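Long-range contacts in merozoite surface protein-1 (Plasmodium knowlesi strain H, PDB 1N1I), which is thought to take part in merozoite egress from host erythrocytes and in the binding and invasion of new ones, and is represented here by its C-terminal EGF-like domains: residues 9-14 with 26-31; 33-38 with 90-95. All coordinates share one frame; numbering follows the deposited sequence.

Contact 1. Residues 9-14 with 26-31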
loop_
_atom_site.group_PDB
_atom_site.type_symbol
_atom_site.label_atom_id
_atom_site.label_comp_id
_atom_site.label_asym_id
_atom_site.label_seq_id
_atom_site.Cartn_x
_atom_site.Cartn_y
_atom_site.Cartn_z
ATOM N N SER A 9 -13.025 -9.681 -6.102
ATOM C CA SER A 9 -12.094 -10.771 -5.879
ATOM C C SER A 9 -11.152 -10.836 -7.080
ATOM O O SER A 9 -10.115 -11.488 -7.029
ATOM C CB SER A 9 -12.866 -12.077 -5.734
ATOM O OG SER A 9 -13.697 -12.300 -6.863
ATOM N N ALA A 10 -11.526 -10.155 -8.158
ATOM C CA ALA A 10 -10.708 -10.134 -9.361
ATOM C C ALA A 10 -9.368 -9.496 -9.025
ATOM O O ALA A 10 -8.392 -9.669 -9.759
ATOM C CB ALA A 10 -11.403 -9.332 -10.459
ATOM N N HIS A 11 -9.326 -8.764 -7.910
ATOM C CA HIS A 11 -8.099 -8.101 -7.491
ATOM C C HIS A 11 -7.272 -8.871 -6.471
ATOM O O HIS A 11 -6.219 -8.394 -6.030
ATOM C CB HIS A 11 -8.419 -6.710 -6.961
ATOM C CG HIS A 11 -8.925 -5.773 -8.014
ATOM N ND1 HIS A 11 -8.181 -5.418 -9.118
ATOM C CD2 HIS A 11 -10.112 -5.131 -8.138
ATOM C CE1 HIS A 11 -8.887 -4.598 -9.876
ATOM N NE2 HIS A 11 -10.061 -4.409 -9.305
ATOM N N LYS A 12 -7.736 -10.064 -6.102
ATOM C CA LYS A 12 -7.007 -10.882 -5.138
ATOM C C LYS A 12 -5.895 -11.676 -5.831
ATOM O O LYS A 12 -6.143 -12.368 -6.812
ATOM C CB LYS A 12 -7.952 -11.847 -4.430
ATOM C CG LYS A 12 -7.213 -12.788 -3.489
ATOM C CD LYS A 12 -8.159 -13.610 -2.634
ATOM C CE LYS A 12 -7.393 -14.362 -1.550
ATOM N NZ LYS A 12 -8.294 -15.187 -0.703
ATOM N N CYS A 13 -4.668 -11.579 -5.322
ATOM C CA CYS A 13 -3.545 -12.292 -5.933
ATOM C C CYS A 13 -3.763 -13.791 -5.903
ATOM O O CYS A 13 -4.365 -14.320 -4.970
ATOM C CB CYS A 13 -2.228 -11.927 -5.240
ATOM S SG CYS A 13 -1.759 -10.190 -5.548
ATOM N N ILE A 14 -3.281 -14.477 -6.936
ATOM C CA ILE A 14 -3.449 -15.924 -7.018
ATOM C C ILE A 14 -2.202 -16.670 -7.470
ATOM O O ILE A 14 -2.168 -17.906 -7.437
ATOM C CB ILE A 14 -4.573 -16.310 -8.004
ATOM C CG1 ILE A 14 -4.202 -15.862 -9.415
ATOM C CG2 ILE A 14 -5.873 -15.656 -7.605
ATOM C CD1 ILE A 14 -5.180 -16.331 -10.480
ATOM N N ARG A 26 -3.829 -7.629 -7.352
ATOM C CA ARG A 26 -3.843 -8.199 -8.683
ATOM C C ARG A 26 -4.560 -7.235 -9.598
ATOM O O ARG A 26 -5.730 -6.930 -9.380
ATOM C CB ARG A 26 -4.580 -9.537 -8.701
ATOM C CG ARG A 26 -4.652 -10.145 -10.108
ATOM C CD ARG A 26 -5.379 -11.487 -10.126
ATOM N NE ARG A 26 -5.484 -12.048 -11.474
ATOM C CZ ARG A 26 -4.503 -12.683 -12.115
ATOM N NH1 ARG A 26 -3.311 -12.857 -11.547
ATOM N NH2 ARG A 26 -4.724 -13.157 -13.330
ATOM N N TYR A 27 -3.859 -6.753 -10.619
ATOM C CA TYR A 27 -4.443 -5.827 -11.584
ATOM C C TYR A 27 -5.226 -6.632 -12.617
ATOM O O TYR A 27 -4.920 -7.798 -12.848
ATOM C CB TYR A 27 -3.337 -5.036 -12.282
ATOM C CG TYR A 27 -2.546 -4.147 -11.355
ATOM C CD1 TYR A 27 -2.856 -2.795 -11.223
ATOM C CD2 TYR A 27 -1.487 -4.660 -10.607
ATOM C CE1 TYR A 27 -2.129 -1.967 -10.373
ATOM C CE2 TYR A 27 -0.753 -3.849 -9.755
ATOM C CZ TYR A 27 -1.078 -2.501 -9.644
ATOM O OH TYR A 27 -0.325 -1.690 -8.830
ATOM N N LEU A 28 -6.225 -6.015 -13.239
ATOM C CA LEU A 28 -7.038 -6.700 -14.245
ATOM C C LEU A 28 -6.222 -7.298 -15.397
ATOM O O LEU A 28 -6.617 -8.321 -15.962
ATOM C CB LEU A 28 -8.101 -5.746 -14.792
ATOM C CG LEU A 28 -9.512 -5.814 -14.191
ATOM C CD1 LEU A 28 -9.454 -6.238 -12.737
ATOM C CD2 LEU A 28 -10.201 -4.464 -14.339
ATOM N N ASP A 29 -5.089 -6.688 -15.747
ATOM C CA ASP A 29 -4.280 -7.239 -16.837
ATOM C C ASP A 29 -3.528 -8.488 -16.384
ATOM O O ASP A 29 -2.735 -9.045 -17.137
ATOM C CB ASP A 29 -3.296 -6.195 -17.385
ATOM C CG ASP A 29 -2.117 -5.983 -16.488
ATOM O OD1 ASP A 29 -2.107 -6.565 -15.380
ATOM O OD2 ASP A 29 -1.202 -5.232 -16.894
ATOM N N GLY A 30 -3.771 -8.922 -15.150
ATOM C CA GLY A 30 -3.118 -10.125 -14.649
ATOM C C GLY A 30 -1.870 -9.905 -13.809
ATOM O O GLY A 30 -1.352 -10.829 -13.182
ATOM N N THR A 31 -1.382 -8.673 -13.803
ATOM C CA THR A 31 -0.194 -8.312 -13.046
ATOM C C THR A 31 -0.469 -8.411 -11.552
ATOM O O THR A 31 -1.557 -8.060 -11.090
ATOM C CB THR A 31 0.215 -6.861 -13.364
ATOM O OG1 THR A 31 0.435 -6.726 -14.773
ATOM C CG2 THR A 31 1.479 -6.480 -12.626
HETATM O O HOH W 1 -8.108 -10.797 -12.006
#
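H11 and R26 are joined by two hydrogen bonds, one from backbone to backbone and one through the imidazole. The R26 amide N donates to H11 O at 2.8 Å. In return H11 ND1 donates to R26 O at 2.9 Å, almost head-on to the carbonyl (C=O...N angle 162°) and with the oxygen lying in the ring plane. CG anti to the carbonyl carbon (chi1 -67°) brings the H11 ring beside R26, and chi2 of -61° turns its ND1 edge to the carbonyl; the ring also stacks with Y25. H11 CA adds a CH...O contact to the same R26 O, 3.2 Å away.

In the first EGF-like domain, this joins the N-terminal segment, which makes a type I turn from S9 to K12, to the end of strand 22-26 and the type I turn from Y27 to G30. The C13-C24 disulfide links the same two regions covalently.

Side-chain packing adds to these bonds. The extended R26 chain runs past the backbone, its CD 3.5 Å from K12 O. I14 CD1 lies over the centre of one guanidinium face, and G30 CA lies toward the rim of the opposite face. R26 NH1 has its salt bridge with E32. L28 CD1 approaches H11 CE1 obliquely, at 3.3 Å.

A water in the guanidinium plane accepts from R26 NE at 3.0 Å.

Contact 2. Residues 33-38 with 90-95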
loop_
_atom_site.group_PDB
_atom_site.type_symbol
_atom_site.label_atom_id
_atom_site.label_comp_id
_atom_site.label_asym_id
_atom_site.label_seq_id
_atom_site.Cartn_x
_atom_site.Cartn_y
_atom_site.Cartn_z
ATOM N N GLU A 33 1.291 -7.415 -7.799
ATOM C CA GLU A 33 2.347 -6.703 -7.117
ATOM C C GLU A 33 2.111 -6.738 -5.613
ATOM O O GLU A 33 0.970 -6.629 -5.151
ATOM C CB GLU A 33 2.382 -5.253 -7.613
ATOM C CG GLU A 33 2.941 -4.265 -6.607
ATOM C CD GLU A 33 2.883 -2.813 -7.088
ATOM O OE1 GLU A 33 2.009 -2.478 -7.909
ATOM O OE2 GLU A 33 3.702 -1.991 -6.630
ATOM N N TRP A 34 3.178 -6.925 -4.845
ATOM C CA TRP A 34 3.025 -6.903 -3.404
ATOM C C TRP A 34 3.824 -5.732 -2.865
ATOM O O TRP A 34 4.756 -5.264 -3.512
ATOM C CB TRP A 34 3.486 -8.210 -2.737
ATOM C CG TRP A 34 4.927 -8.574 -2.957
ATOM C CD1 TRP A 34 5.421 -9.422 -3.907
ATOM C CD2 TRP A 34 6.052 -8.154 -2.173
ATOM N NE1 TRP A 34 6.778 -9.558 -3.764
ATOM C CE2 TRP A 34 7.196 -8.788 -2.711
ATOM C CE3 TRP A 34 6.208 -7.289 -1.077
ATOM C CZ2 TRP A 34 8.479 -8.608 -2.177
ATOM C CZ3 TRP A 34 7.488 -7.104 -0.546
ATOM C CH2 TRP A 34 8.606 -7.758 -1.104
ATOM N N ARG A 35 3.428 -5.251 -1.689
ATOM C CA ARG A 35 4.088 -4.134 -1.027
ATOM C C ARG A 35 3.935 -4.384 0.451
ATOM O O ARG A 35 2.972 -5.035 0.875
ATOM C CB ARG A 35 3.417 -2.813 -1.378
ATOM C CG ARG A 35 3.424 -2.460 -2.838
ATOM C CD ARG A 35 2.581 -1.236 -3.095
ATOM N NE ARG A 35 2.528 -0.914 -4.512
ATOM C CZ ARG A 35 1.792 0.057 -5.037
ATOM N NH1 ARG A 35 1.027 0.815 -4.259
ATOM N NH2 ARG A 35 1.829 0.271 -6.347
ATOM N N CYS A 36 4.876 -3.876 1.237
ATOM C CA CYS A 36 4.821 -4.075 2.676
ATOM C C CYS A 36 3.668 -3.286 3.304
ATOM O O CYS A 36 3.300 -2.225 2.816
ATOM C CB CYS A 36 6.149 -3.656 3.304
ATOM S SG CYS A 36 7.607 -4.650 2.810
ATOM N N LEU A 37 3.080 -3.817 4.368
ATOM C CA LEU A 37 1.985 -3.124 5.049
ATOM C C LEU A 37 2.539 -1.941 5.842
ATOM O O LEU A 37 3.736 -1.887 6.137
ATOM C CB LEU A 37 1.283 -4.072 6.013
ATOM C CG LEU A 37 0.657 -5.331 5.427
ATOM C CD1 LEU A 37 0.162 -6.205 6.566
ATOM C CD2 LEU A 37 -0.481 -4.951 4.477
ATOM N N LEU A 38 1.669 -1.004 6.204
ATOM C CA LEU A 38 2.116 0.157 6.964
ATOM C C LEU A 38 2.848 -0.315 8.214
ATOM O O LEU A 38 2.374 -1.205 8.926
ATOM C CB LEU A 38 0.931 1.046 7.357
ATOM C CG LEU A 38 0.130 1.671 6.214
ATOM C CD1 LEU A 38 -0.797 2.719 6.779
ATOM C CD2 LEU A 38 1.066 2.317 5.198
ATOM N N GLY A 90 -4.286 2.156 2.556
ATOM C CA GLY A 90 -3.656 3.096 1.648
ATOM C C GLY A 90 -2.319 2.648 1.075
ATOM O O GLY A 90 -1.643 3.437 0.412
ATOM N N VAL A 91 -1.911 1.407 1.334
ATOM C CA VAL A 91 -0.649 0.941 0.768
ATOM C C VAL A 91 -0.874 0.889 -0.742
ATOM O O VAL A 91 0.069 0.997 -1.530
ATOM C CB VAL A 91 -0.246 -0.454 1.310
ATOM C CG1 VAL A 91 0.864 -1.050 0.455
ATOM C CG2 VAL A 91 0.241 -0.325 2.748
ATOM N N PHE A 92 -2.145 0.742 -1.120
ATOM C CA PHE A 92 -2.572 0.711 -2.514
ATOM C C PHE A 92 -3.736 1.676 -2.721
ATOM O O PHE A 92 -4.587 1.826 -1.844
ATOM C CB PHE A 92 -3.037 -0.693 -2.909
ATOM C CG PHE A 92 -1.924 -1.619 -3.292
ATOM C CD1 PHE A 92 -1.238 -1.448 -4.498
ATOM C CD2 PHE A 92 -1.560 -2.670 -2.460
ATOM C CE1 PHE A 92 -0.196 -2.310 -4.871
ATOM C CE2 PHE A 92 -0.513 -3.541 -2.820
ATOM C CZ PHE A 92 0.167 -3.357 -4.039
ATOM N N CYS A 93 -3.772 2.341 -3.867
ATOM C CA CYS A 93 -4.881 3.233 -4.162
ATOM C C CYS A 93 -5.640 2.647 -5.343
ATOM O O CYS A 93 -5.069 2.440 -6.414
ATOM C CB CYS A 93 -4.402 4.644 -4.520
ATOM S SG CYS A 93 -3.980 5.711 -3.104
ATOM N N SER A 94 -6.925 2.324 -5.115
ATOM C CA SER A 94 -7.840 1.785 -6.136
ATOM C C SER A 94 -7.740 2.674 -7.356
ATOM O O SER A 94 -7.265 3.808 -7.261
ATOM C CB SER A 94 -9.293 1.866 -5.690
ATOM O OG SER A 94 -9.431 1.653 -4.303
ATOM N N SER A 95 -8.182 2.184 -8.510
ATOM C CA SER A 95 -8.128 3.028 -9.700
ATOM C C SER A 95 -9.541 3.542 -9.938
ATOM O O SER A 95 -10.530 2.878 -9.585
ATOM C CB SER A 95 -7.621 2.259 -10.929
ATOM O OG SER A 95 -6.970 3.124 -11.857
HETATM O O HOH W 2 -1.147 1.968 -5.923
#
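A partly buried contact between the two EGF-like domains, close to the centre of the chain, sets R35 of strand 32-36 against V91 and F92, where the chain enters strand 92-93. The R35 guanidinium lies nearly flat over one face of the F92 ring, the planes 20° apart, with F92 CE1 over the centre of the guanidinium. R35 CD makes a CH-pi contact, 3.7 Å from the F92 ring centroid.

Two in-plane acceptors, V91 O and E33 OE2, fix the rotation of the guanidinium. NH1 of R35 donates to V91 O at 2.9 Å. NE and NH2 of R35 both grip E33 OE2 side-on, from above the carboxylate plane; the salt bridge is 2.7 Å from R35 NE to E33 OE2. The other oxygen, E33 OE1, is hydrogen-bonded to Y27 OH. A water also accepts from R35 NH1.

V91 supplies the apolar half. With CG1 anti to its backbone N (chi1 166°), it turns CG1 to R35 CB at 3.6 Å and CG2 to L38 CD2 at 3.7 Å. V91 and F92 together face L87 in a classic beta bulge, part of the small C-terminal hairpin of the second EGF-like domain, which here packs on the main hairpin of the first.

Overall arrangement
The two contacts follow one another along the chain, contact 1 closing before contact 2 opens, and their centres lie 13 Å apart. They share the two-stranded antiparallel hairpin 22-26/32-36 of the first EGF-like domain: contact 1 sits at its turn end, on the surface, whereas contact 2 uses strand 32-36 and the residues after it, near the middle of the molecule. The side chain of Y27, from contact 1, reaches into contact 2, its OH packing 4.0 Å from F92 CE1. One contact thus ties the N-terminal segment to the hairpin within a single domain, and the other joins that hairpin to hairpin 86-87/92-93 of the second domain, consistent with a compact pair of EGF-like domains.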